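Long-range contacts in tonb-dependent siderophore receptor (Acinetobacter baumannii, PDB 5FR8), which probably takes part in the first step of iron uptake by binding iron-chelating siderophores at the outer membrane, possibly including ferric enterobactin: residues S222-A228 with L708-N712; I158-V162 with G240-W244; L312-Y316 with T349-N353; G354-I358 with L368-T372; N321-P325 with I336-K342. The contacts are given in a common frame with arbitrary orientation. Numbering follows the deposited sequence.

The five contacts sample different levels of a plugged beta-barrel. Interactions 3 and 4 are surface contacts within the barrel wall; both use strand 343-361, their centres lie about 16 Å apart, and regular antiparallel backbone hydrogen bonds hold them. Interaction 5, also a surface contact, shares strand 308-323 with interaction 3 but sits beyond its end, where a loop folds back with one hydrogen bond and leucine and proline packed largely against backbone. Interaction 1, partly buried, joins two loops through serine hydroxyls and an arginine. Interaction 2, also partly buried, links the end of the plug to the wall by side-chain contacts of an arginine and a valine, with no hydrogen bond between the segments.

Interaction 1 (S222-A228 with L708-N712); sequences SIGSTAA and LRDSN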
# COMPACT_ATOMS: atom_id res chain seq x y z
N SER A 222 -10.08 21.10 19.20
CA SER A 222 -9.39 22.17 19.91
C SER A 222 -8.62 23.07 18.98
O SER A 222 -7.97 23.98 19.45
CB SER A 222 -8.43 21.61 20.97
OG SER A 222 -7.78 20.44 20.49
N ILE A 223 -8.69 22.84 17.67
CA ILE A 223 -8.09 23.77 16.70
C ILE A 223 -9.07 24.11 15.59
O ILE A 223 -8.66 24.38 14.47
CB ILE A 223 -6.84 23.19 15.99
CG1 ILE A 223 -5.92 22.45 16.96
CG2 ILE A 223 -6.05 24.29 15.29
CD1 ILE A 223 -5.00 21.49 16.23
N GLY A 224 -10.37 24.06 15.91
CA GLY A 224 -11.41 24.49 14.97
C GLY A 224 -11.68 23.51 13.84
O GLY A 224 -12.24 23.88 12.81
N SER A 225 -11.31 22.24 14.04
CA SER A 225 -11.30 21.26 12.96
C SER A 225 -12.41 20.22 13.13
O SER A 225 -12.68 19.73 14.24
CB SER A 225 -9.93 20.56 12.85
OG SER A 225 -9.91 19.57 11.81
N THR A 226 -13.02 19.88 12.00
CA THR A 226 -14.12 18.93 11.94
C THR A 226 -13.69 17.58 11.37
O THR A 226 -14.52 16.69 11.20
CB THR A 226 -15.22 19.48 11.04
OG1 THR A 226 -14.62 19.95 9.82
CG2 THR A 226 -15.97 20.62 11.74
N ALA A 227 -12.40 17.44 11.08
CA ALA A 227 -11.91 16.19 10.53
C ALA A 227 -11.85 15.15 11.61
O ALA A 227 -11.56 15.46 12.76
CB ALA A 227 -10.54 16.37 9.92
N ALA A 228 -12.14 13.91 11.24
CA ALA A 228 -12.11 12.81 12.18
C ALA A 228 -10.69 12.36 12.46
O ALA A 228 -9.78 12.54 11.64
CB ALA A 228 -12.91 11.66 11.62
N LEU A 708 -2.68 17.38 15.59
CA LEU A 708 -4.09 17.12 15.29
C LEU A 708 -4.45 17.46 13.85
O LEU A 708 -3.88 18.36 13.26
CB LEU A 708 -4.98 17.95 16.18
CG LEU A 708 -4.67 17.86 17.68
CD1 LEU A 708 -5.64 18.73 18.45
CD2 LEU A 708 -4.75 16.42 18.15
N ARG A 709 -5.38 16.71 13.28
CA ARG A 709 -5.72 16.86 11.88
C ARG A 709 -6.62 18.05 11.66
O ARG A 709 -7.67 18.18 12.29
CB ARG A 709 -6.40 15.60 11.35
CG ARG A 709 -6.76 15.65 9.88
CD ARG A 709 -7.38 14.32 9.51
NE ARG A 709 -7.95 14.27 8.16
CZ ARG A 709 -9.01 13.53 7.84
NH1 ARG A 709 -9.63 12.80 8.78
NH2 ARG A 709 -9.44 13.53 6.59
N ASP A 710 -6.18 18.93 10.76
CA ASP A 710 -6.83 20.20 10.51
C ASP A 710 -7.65 20.05 9.26
O ASP A 710 -7.11 19.78 8.19
CB ASP A 710 -5.76 21.26 10.31
CG ASP A 710 -6.29 22.67 10.33
OD1 ASP A 710 -7.49 22.85 10.05
OD2 ASP A 710 -5.50 23.60 10.62
N SER A 711 -8.97 20.20 9.39
CA SER A 711 -9.84 20.24 8.24
C SER A 711 -9.66 21.51 7.41
O SER A 711 -9.85 21.49 6.20
CB SER A 711 -11.29 20.13 8.66
OG SER A 711 -11.60 21.16 9.56
N ASN A 712 -9.30 22.61 8.06
CA ASN A 712 -9.05 23.87 7.33
C ASN A 712 -7.66 24.00 6.67
O ASN A 712 -7.25 25.10 6.33
CB ASN A 712 -9.29 25.05 8.25
CG ASN A 712 -10.69 25.06 8.80
OD1 ASN A 712 -10.89 25.08 10.02
ND2 ASN A 712 -11.68 25.06 7.91
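The hydroxyl of S225 is the hub of this contact between two irregular loop segments. Its t rotamer carries the oxygen across to 708-712, where S225 OG donates to R709 O (2.7 Å) and accepts from S711 N (2.7 Å), so one small side chain satisfies two backbone groups. S711 returns the favour in the p rotamer: S711 OG accepts from T226 N at 3.1 Å. Serine suits both places, being short enough to let the chains approach to 5.0 Å between S225 CA and S711 CA. R709 works differently. With chi1 to chi3 all t, it stretches along A227, whose CB lies over one face of the guanidinium, 3.8 Å from R709 NE, and the NH1 at the far end donates in-plane to A228 O (2.9 Å). The same NH1 forms a salt bridge with D268, which ties in a third loop. At the other end I223 in rotamer m,t makes an apolar contact, its CD1 3.5 Å from L708 CB, while L708 CD1 lies in van der Waals contact with S222 OG at 3.4 Å. G224, between these two regions, has a positive phi (75°), a conformation glycine adopts easily. In TonB-dependent receptors long extracellular loops fold over the outer mouth of the barrel; here those that follow strands 201-212 and 693-700 are fastened to each other, and R709 also touches N81 of the plug.

Interaction 2 (I158-V162 with G240-W244); sequences ITKKV and GRLAW
R241 and V162 bury most of the surface here, with A243 completing the contact. Segment 240-244 is a regular extended strand, so R241 and A243 both point toward 158-162, while L242 points away. Segment 158-162 leaves its own strand after T159 and continues as an extended loop (V162 phi/psi -63/154). The backbones stay apart, the nearest CA atoms being those of V162 and A243 at 6.9 Å, and no hydrogen bond crosses. V162 (chi1 m) sets its CG1 3.7 Å from A243 CB and 3.8 Å from R241 CD: a compact branched side chain fills the gap between a small alanine and the aliphatic part of an arginine. In TonB-dependent receptors the end of the plug passes into the first barrel strand near the periplasmic rim, and this contact lays that connection against the inner side of strand 232-247. R241, in rotamer t,t,m, brings its guanidinium beside the point where the chain leaves the strand: R241 NH2 lies 3.5 Å from T159 OG1, and R241 NH1 3.5 Å from K160 O and 4.3 Å from K161 CA. Its charge is met by salt bridges to D255 of the neighbouring barrel strand and to D100, which also accepts a hydrogen bond from T159.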
# COMPACT_ATOMS: atom_id res chain seq x y z
N ILE A 158 6.73 -12.09 4.60
CA ILE A 158 7.04 -13.52 4.63
C ILE A 158 6.66 -14.14 5.97
O ILE A 158 7.19 -13.81 7.00
CB ILE A 158 8.53 -13.76 4.38
CG1 ILE A 158 8.85 -13.38 2.93
CG2 ILE A 158 8.90 -15.20 4.73
CD1 ILE A 158 10.29 -13.61 2.52
N THR A 159 5.71 -15.06 5.93
CA THR A 159 5.11 -15.57 7.15
C THR A 159 5.96 -16.71 7.66
O THR A 159 6.69 -17.36 6.89
CB THR A 159 3.69 -16.09 6.89
OG1 THR A 159 3.77 -17.25 6.06
CG2 THR A 159 2.83 -15.07 6.19
N LYS A 160 5.81 -16.98 8.95
CA LYS A 160 6.53 -18.07 9.60
C LYS A 160 6.35 -19.42 8.90
O LYS A 160 5.35 -19.68 8.24
CB LYS A 160 6.11 -18.15 11.07
CG LYS A 160 6.80 -17.10 11.94
CD LYS A 160 5.95 -16.73 13.15
CE LYS A 160 6.48 -15.51 13.89
NZ LYS A 160 7.80 -15.80 14.50
N LYS A 161 7.36 -20.27 9.06
CA LYS A 161 7.54 -21.47 8.27
C LYS A 161 7.06 -22.68 9.02
O LYS A 161 6.95 -22.67 10.25
CB LYS A 161 9.03 -21.68 7.94
CG LYS A 161 9.69 -20.57 7.13
CD LYS A 161 9.23 -20.58 5.67
CE LYS A 161 9.32 -19.18 5.07
NZ LYS A 161 10.74 -18.79 4.82
N VAL A 162 6.81 -23.76 8.28
CA VAL A 162 6.63 -25.07 8.89
C VAL A 162 7.92 -25.50 9.59
O VAL A 162 9.00 -25.03 9.25
CB VAL A 162 6.24 -26.12 7.84
CG1 VAL A 162 4.92 -25.73 7.19
CG2 VAL A 162 7.32 -26.32 6.79
N GLY A 240 -3.48 -21.14 7.69
CA GLY A 240 -2.93 -22.49 7.80
C GLY A 240 -2.08 -22.86 6.63
O GLY A 240 -2.39 -22.52 5.50
N ARG A 241 -0.99 -23.57 6.90
CA ARG A 241 -0.11 -24.10 5.87
C ARG A 241 0.15 -25.57 6.09
O ARG A 241 0.41 -25.99 7.22
CB ARG A 241 1.21 -23.41 5.95
CG ARG A 241 2.25 -24.03 5.03
CD ARG A 241 3.45 -23.10 4.91
NE ARG A 241 3.11 -21.87 4.21
CZ ARG A 241 3.85 -20.77 4.22
NH1 ARG A 241 5.01 -20.74 4.88
NH2 ARG A 241 3.44 -19.71 3.54
N LEU A 242 0.07 -26.35 5.02
CA LEU A 242 0.54 -27.74 5.04
C LEU A 242 1.67 -27.89 4.06
O LEU A 242 1.54 -27.46 2.93
CB LEU A 242 -0.55 -28.72 4.62
CG LEU A 242 -1.76 -28.86 5.53
CD1 LEU A 242 -2.72 -29.87 4.90
CD2 LEU A 242 -1.38 -29.25 6.95
N ALA A 243 2.76 -28.51 4.50
CA ALA A 243 3.93 -28.71 3.67
C ALA A 243 4.13 -30.18 3.52
O ALA A 243 4.13 -30.92 4.51
CB ALA A 243 5.14 -28.09 4.31
N TRP A 244 4.28 -30.63 2.27
CA TRP A 244 4.33 -32.05 1.96
C TRP A 244 5.51 -32.31 1.07
O TRP A 244 5.63 -31.71 -0.00
CB TRP A 244 3.03 -32.46 1.24
CG TRP A 244 2.92 -33.93 0.81
CD1 TRP A 244 3.53 -35.01 1.38
CD2 TRP A 244 2.12 -34.46 -0.26
NE1 TRP A 244 3.18 -36.17 0.72
CE2 TRP A 244 2.31 -35.85 -0.29
CE3 TRP A 244 1.28 -33.88 -1.21
CZ2 TRP A 244 1.70 -36.66 -1.21
CZ3 TRP A 244 0.67 -34.68 -2.12
CH2 TRP A 244 0.89 -36.06 -2.12

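Interaction 3 (L312-Y316 with T349-N353); sequences LVAQY and TLRFN
Four backbone hydrogen bonds join segments 312-316 and 349-353 as antiparallel strands, their axes 4.7 Å apart at 175°. V313 N donates to N353 O (2.7 Å) and N353 N to V313 O (2.9 Å); Q315 N donates to R351 O (2.9 Å) and R351 N to Q315 O (2.7 Å). V313-N353 and Q315-R351 are therefore hydrogen-bonded pairs, with CA atoms 4.9 and 5.2 Å apart, while A314-F352 and Y316-L350 are non-hydrogen-bonded pairs at 4.7 and 4.5 Å. CA-H...O contacts fill the spaces between, as from L312 CA to N353 O and from Y316 CA to T349 O, both 3.2 Å. Side chains alternate across the sheet. V313, Q315, R351 and N353 share one face: Q315 (chi1 p) sets OE1 3.8 Å from R351 CD while its NE2 hydrogen-bonds D317, and R351 (t,t,m) forms a salt bridge with E373 on the next strand. Q315 and R351 both touch P103 of the plug, which marks this face as the barrel interior. On the other face A314 CB meets the edge of the F352 ring (chi1 m) at CE1, 3.6 Å, and Y316 CB packs on L350 CD1 at 4.3 Å, with Y316 and L350 both t in chi1. Such alternation marks a transmembrane beta-barrel wall: the backbone satisfies itself, the inner face is mainly polar, with Q315 and R351 meeting the plug, and apolar and aromatic side chains face outward, probably toward lipid.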
# COMPACT_ATOMS: atom_id res chain seq x y z
N LEU A 312 5.43 -24.03 -9.82
CA LEU A 312 4.07 -23.69 -10.26
C LEU A 312 3.24 -23.19 -9.09
O LEU A 312 3.37 -23.68 -7.97
CB LEU A 312 3.38 -24.88 -10.91
CG LEU A 312 4.09 -25.38 -12.16
CD1 LEU A 312 4.99 -26.56 -11.84
CD2 LEU A 312 3.09 -25.80 -13.23
N VAL A 313 2.37 -22.22 -9.35
CA VAL A 313 1.48 -21.71 -8.32
C VAL A 313 0.06 -21.53 -8.86
O VAL A 313 -0.14 -20.94 -9.91
CB VAL A 313 1.95 -20.35 -7.78
CG1 VAL A 313 1.11 -19.91 -6.59
CG2 VAL A 313 3.40 -20.42 -7.38
N ALA A 314 -0.92 -22.04 -8.12
CA ALA A 314 -2.28 -21.60 -8.32
C ALA A 314 -2.72 -20.84 -7.07
O ALA A 314 -2.46 -21.31 -5.95
CB ALA A 314 -3.20 -22.78 -8.61
N GLN A 315 -3.34 -19.67 -7.25
CA GLN A 315 -4.01 -19.01 -6.13
C GLN A 315 -5.36 -18.39 -6.52
O GLN A 315 -5.56 -17.91 -7.64
CB GLN A 315 -3.10 -17.99 -5.44
CG GLN A 315 -2.99 -16.63 -6.11
CD GLN A 315 -2.36 -15.58 -5.20
OE1 GLN A 315 -1.29 -15.04 -5.50
NE2 GLN A 315 -3.04 -15.26 -4.10
N TYR A 316 -6.28 -18.41 -5.56
CA TYR A 316 -7.65 -17.88 -5.69
C TYR A 316 -7.91 -16.99 -4.46
O TYR A 316 -7.71 -17.41 -3.32
CB TYR A 316 -8.66 -19.05 -5.78
CG TYR A 316 -10.11 -18.65 -5.74
CD1 TYR A 316 -10.68 -17.92 -6.77
CD2 TYR A 316 -10.92 -19.00 -4.66
CE1 TYR A 316 -12.00 -17.53 -6.72
CE2 TYR A 316 -12.24 -18.63 -4.61
CZ TYR A 316 -12.78 -17.89 -5.64
OH TYR A 316 -14.10 -17.49 -5.59
N THR A 349 -10.21 -13.05 -7.52
CA THR A 349 -9.04 -13.15 -8.33
C THR A 349 -8.56 -14.62 -8.43
O THR A 349 -8.38 -15.33 -7.42
CB THR A 349 -7.93 -12.29 -7.73
OG1 THR A 349 -8.36 -10.91 -7.68
CG2 THR A 349 -6.66 -12.43 -8.55
N LEU A 350 -8.37 -15.07 -9.66
CA LEU A 350 -7.73 -16.35 -9.90
C LEU A 350 -6.39 -16.05 -10.55
O LEU A 350 -6.32 -15.21 -11.45
CB LEU A 350 -8.62 -17.24 -10.78
CG LEU A 350 -8.07 -18.61 -11.16
CD1 LEU A 350 -7.78 -19.49 -9.94
CD2 LEU A 350 -9.03 -19.31 -12.10
N ARG A 351 -5.32 -16.68 -10.08
CA ARG A 351 -4.01 -16.39 -10.63
C ARG A 351 -3.15 -17.64 -10.76
O ARG A 351 -3.12 -18.49 -9.86
CB ARG A 351 -3.29 -15.36 -9.77
CG ARG A 351 -1.85 -15.08 -10.22
CD ARG A 351 -1.10 -14.25 -9.19
NE ARG A 351 -1.85 -13.02 -8.92
CZ ARG A 351 -1.57 -11.84 -9.45
NH1 ARG A 351 -0.54 -11.70 -10.29
NH2 ARG A 351 -2.31 -10.79 -9.14
N PHE A 352 -2.44 -17.75 -11.87
CA PHE A 352 -1.56 -18.88 -12.06
C PHE A 352 -0.18 -18.39 -12.39
O PHE A 352 -0.01 -17.38 -13.08
CB PHE A 352 -2.03 -19.77 -13.22
CG PHE A 352 -3.35 -20.45 -12.97
CD1 PHE A 352 -3.48 -21.39 -11.96
CD2 PHE A 352 -4.45 -20.16 -13.77
CE1 PHE A 352 -4.69 -22.03 -11.75
CE2 PHE A 352 -5.65 -20.79 -13.55
CZ PHE A 352 -5.78 -21.72 -12.54
N ASN A 353 0.82 -19.11 -11.91
CA ASN A 353 2.19 -18.77 -12.22
C ASN A 353 3.07 -20.01 -12.39
O ASN A 353 3.13 -20.87 -11.52
CB ASN A 353 2.73 -17.87 -11.13
CG ASN A 353 3.74 -16.89 -11.67
OD1 ASN A 353 3.44 -15.69 -11.77
ND2 ASN A 353 4.94 -17.39 -12.06

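Interaction 4 (G354-I358 with L368-T372); sequences GEANI and LTVGT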
# COMPACT_ATOMS: atom_id res chain seq x y z
N GLY A 354 3.76 -20.09 -13.52
CA GLY A 354 4.73 -21.17 -13.74
C GLY A 354 6.11 -20.60 -13.99
O GLY A 354 6.23 -19.55 -14.61
N GLU A 355 7.16 -21.27 -13.54
CA GLU A 355 8.49 -20.67 -13.63
C GLU A 355 9.61 -21.66 -13.50
O GLU A 355 9.57 -22.50 -12.62
CB GLU A 355 8.62 -19.65 -12.51
CG GLU A 355 9.99 -19.55 -11.89
CD GLU A 355 10.21 -18.22 -11.19
OE1 GLU A 355 9.24 -17.43 -11.08
OE2 GLU A 355 11.35 -17.97 -10.75
N ALA A 356 10.63 -21.53 -14.33
CA ALA A 356 11.82 -22.38 -14.23
C ALA A 356 13.19 -21.62 -14.17
O ALA A 356 13.38 -20.61 -14.86
CB ALA A 356 11.84 -23.33 -15.39
N ASN A 357 14.12 -22.13 -13.36
CA ASN A 357 15.48 -21.60 -13.19
C ASN A 357 16.54 -22.59 -13.65
O ASN A 357 16.68 -23.65 -13.04
CB ASN A 357 15.73 -21.34 -11.70
CG ASN A 357 14.55 -20.66 -11.01
OD1 ASN A 357 14.17 -21.05 -9.91
ND2 ASN A 357 13.97 -19.63 -11.64
N ILE A 358 17.29 -22.27 -14.70
CA ILE A 358 18.32 -23.19 -15.21
C ILE A 358 19.75 -22.62 -15.19
O ILE A 358 20.04 -21.67 -15.91
CB ILE A 358 18.03 -23.61 -16.67
CG1 ILE A 358 16.54 -23.93 -16.88
CG2 ILE A 358 18.88 -24.82 -17.06
CD1 ILE A 358 15.70 -22.74 -17.26
N LEU A 368 19.43 -18.80 -16.13
CA LEU A 368 18.28 -18.34 -16.90
C LEU A 368 16.99 -18.63 -16.17
O LEU A 368 16.66 -19.79 -15.92
CB LEU A 368 18.25 -19.03 -18.26
CG LEU A 368 17.15 -18.55 -19.19
CD1 LEU A 368 17.50 -17.19 -19.78
CD2 LEU A 368 16.90 -19.57 -20.30
N THR A 369 16.26 -17.57 -15.82
CA THR A 369 14.87 -17.71 -15.37
C THR A 369 13.90 -17.50 -16.55
O THR A 369 14.08 -16.58 -17.35
CB THR A 369 14.55 -16.72 -14.23
OG1 THR A 369 15.23 -17.14 -13.04
CG2 THR A 369 13.07 -16.69 -13.95
N VAL A 370 12.89 -18.36 -16.67
CA VAL A 370 11.85 -18.15 -17.67
C VAL A 370 10.49 -18.46 -17.05
O VAL A 370 10.35 -19.45 -16.33
CB VAL A 370 12.11 -19.00 -18.91
CG1 VAL A 370 12.31 -20.45 -18.50
CG2 VAL A 370 10.98 -18.84 -19.90
N GLY A 371 9.49 -17.61 -17.29
CA GLY A 371 8.23 -17.69 -16.54
C GLY A 371 6.95 -17.28 -17.25
O GLY A 371 6.99 -16.52 -18.22
N THR A 372 5.82 -17.80 -16.76
CA THR A 372 4.50 -17.43 -17.25
C THR A 372 3.62 -17.04 -16.10
O THR A 372 3.75 -17.58 -15.00
CB THR A 372 3.78 -18.62 -17.92
OG1 THR A 372 4.51 -19.02 -19.08
CG2 THR A 372 2.37 -18.22 -18.35
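I358 leans along the sheet over V370, bringing CD1 to 4.3 Å from V370 CG1, which also lies 4.3 Å from A356 CB. These side chains share a face with L368. Beneath them the two strands of a beta hairpin run antiparallel, their axes 4.6 Å apart at the closest and at 173°, with G354-T372, A356-V370 and I358-L368 as hydrogen-bonded pairs; A356 N to V370 O (2.9 Å) and I358 N to L368 O (2.8 Å) are typical bonds. The opposite face is polar. N357 ND2 donates to E355 OE2 at 3.2 Å and weakly to T369 OG1 at 3.1 Å. E355 lies opposite G371, their CA atoms only 4.2 Å apart: a CB on G371 would lie 3.5 Å from G354 O. Paired backbones, an amide-carboxylate-hydroxyl cluster that, by the contacts of N357 and T369 with T30, faces the barrel interior, and an outer face mainly aliphatic apart from T372 imply a wall whose two sides meet quite different surroundings.

Interaction 5 (N321-P325 with I336-K342); sequences NKRLP and INNLDDK
A leucine side chain cradled largely by backbone is the unusual feature here. L324 (rotamer m,t) points its CD2 into the curve of 336-342, 3.4 Å from L339 O, 3.6 Å from N338 O and 3.8 Å from D340 N, with K342 CG also 3.6 Å away. Two turns shape that curve. N338 OD1 accepts from D340 N (2.9 Å) in an Asx turn, and D341 (phi/psi -74/64) centres an inverse gamma turn closed by K342 N to D340 O at 2.6 Å. Segment 321-325 is strand through R323 and then extended loop. The chain returns beside it, with CA atoms 4.5 Å apart for L324 and K342 and 5.8 Å for P325 and I336. The one hydrogen bond across runs from N337 N to P325 O (3.2 Å). P325 offers its ring for packing: P325 CD lies 3.6 Å from D341 O and P325 CG 3.9 Å from N338 CB. L324 CB meets I336 CG2 at 3.9 Å, and two lysine chains touch, K322 CE to K342 CD at 3.8 Å. This extracellular loop joins strands 308-323 and 343-361; L284 of helix 281-284 packs on L324 and I336, while K342, touching strand 290-305, hydrogen-bonds E288 O.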
# COMPACT_ATOMS: atom_id res chain seq x y z
N ASN A 321 -16.41 -6.39 0.34
CA ASN A 321 -16.37 -5.04 0.89
C ASN A 321 -17.76 -4.65 1.29
O ASN A 321 -18.55 -4.29 0.44
CB ASN A 321 -15.86 -4.10 -0.21
CG ASN A 321 -15.90 -2.63 0.18
OD1 ASN A 321 -16.13 -2.27 1.31
ND2 ASN A 321 -15.64 -1.78 -0.78
N LYS A 322 -18.08 -4.77 2.58
CA LYS A 322 -19.45 -4.49 3.03
C LYS A 322 -19.46 -3.23 3.89
O LYS A 322 -18.83 -3.19 4.95
CB LYS A 322 -20.00 -5.66 3.83
CG LYS A 322 -21.35 -5.41 4.49
CD LYS A 322 -21.67 -6.47 5.53
CE LYS A 322 -23.16 -6.60 5.75
NZ LYS A 322 -23.48 -7.25 7.06
N ARG A 323 -20.20 -2.22 3.44
CA ARG A 323 -20.26 -0.94 4.15
C ARG A 323 -21.53 -0.13 3.83
O ARG A 323 -22.24 -0.42 2.87
CB ARG A 323 -19.04 -0.11 3.78
CG ARG A 323 -19.09 0.39 2.35
CD ARG A 323 -17.86 1.18 2.03
NE ARG A 323 -16.65 0.35 2.02
CZ ARG A 323 -15.52 0.65 2.67
NH1 ARG A 323 -15.40 1.76 3.38
NH2 ARG A 323 -14.48 -0.16 2.57
N LEU A 324 -21.80 0.90 4.63
CA LEU A 324 -22.98 1.74 4.43
C LEU A 324 -22.86 2.62 3.19
O LEU A 324 -21.78 2.99 2.80
CB LEU A 324 -23.22 2.59 5.66
CG LEU A 324 -23.48 1.77 6.92
CD1 LEU A 324 -23.27 2.64 8.15
CD2 LEU A 324 -24.88 1.16 6.94
N PRO A 325 -23.99 2.91 2.53
CA PRO A 325 -23.91 3.65 1.26
C PRO A 325 -23.57 5.11 1.51
O PRO A 325 -23.60 5.55 2.66
CB PRO A 325 -25.34 3.50 0.69
CG PRO A 325 -26.22 3.36 1.89
CD PRO A 325 -25.40 2.61 2.91
N ILE A 336 -21.87 9.26 4.64
CA ILE A 336 -22.82 8.17 4.76
C ILE A 336 -24.30 8.66 4.73
O ILE A 336 -24.68 9.54 5.50
CB ILE A 336 -22.52 7.35 6.03
CG1 ILE A 336 -21.18 6.61 5.87
CG2 ILE A 336 -23.64 6.37 6.31
CD1 ILE A 336 -20.68 5.93 7.14
N ASN A 337 -25.09 8.08 3.81
CA ASN A 337 -26.51 8.43 3.57
C ASN A 337 -27.44 7.83 4.56
O ASN A 337 -28.56 8.30 4.71
CB ASN A 337 -27.00 7.82 2.25
CG ASN A 337 -26.79 8.71 1.05
OD1 ASN A 337 -26.80 9.94 1.15
ND2 ASN A 337 -26.60 8.09 -0.10
N ASN A 338 -27.03 6.74 5.18
CA ASN A 338 -27.99 5.81 5.76
C ASN A 338 -27.44 4.93 6.89
O ASN A 338 -26.31 4.47 6.84
CB ASN A 338 -28.53 4.91 4.64
CG ASN A 338 -29.76 4.16 5.05
OD1 ASN A 338 -30.05 4.00 6.24
ND2 ASN A 338 -30.51 3.68 4.08
N LEU A 339 -28.27 4.70 7.90
CA LEU A 339 -27.87 3.90 9.04
C LEU A 339 -27.83 2.41 8.72
O LEU A 339 -27.18 1.67 9.44
CB LEU A 339 -28.82 4.12 10.20
CG LEU A 339 -28.96 5.53 10.76
CD1 LEU A 339 -30.28 5.63 11.50
CD2 LEU A 339 -27.81 5.87 11.69
N ASP A 340 -28.50 1.95 7.66
CA ASP A 340 -28.86 0.52 7.54
C ASP A 340 -28.48 -0.26 6.28
O ASP A 340 -27.84 -1.32 6.39
CB ASP A 340 -30.36 0.36 7.76
CG ASP A 340 -30.71 0.33 9.24
OD1 ASP A 340 -30.24 -0.62 9.91
OD2 ASP A 340 -31.43 1.24 9.73
N ASP A 341 -28.84 0.24 5.09
CA ASP A 341 -28.83 -0.59 3.87
C ASP A 341 -27.45 -0.91 3.30
O ASP A 341 -27.10 -0.52 2.17
CB ASP A 341 -29.70 0.05 2.78
CG ASP A 341 -31.14 0.18 3.20
OD1 ASP A 341 -31.52 -0.41 4.24
OD2 ASP A 341 -31.89 0.88 2.48
N LYS A 342 -26.66 -1.64 4.08
CA LYS A 342 -25.33 -2.02 3.67
C LYS A 342 -25.34 -2.69 2.29
O LYS A 342 -26.15 -3.56 2.02
CB LYS A 342 -24.70 -2.96 4.71
CG LYS A 342 -24.45 -2.30 6.05
CD LYS A 342 -23.42 -3.03 6.88
CE LYS A 342 -23.19 -2.32 8.21
NZ LYS A 342 -21.92 -2.75 8.82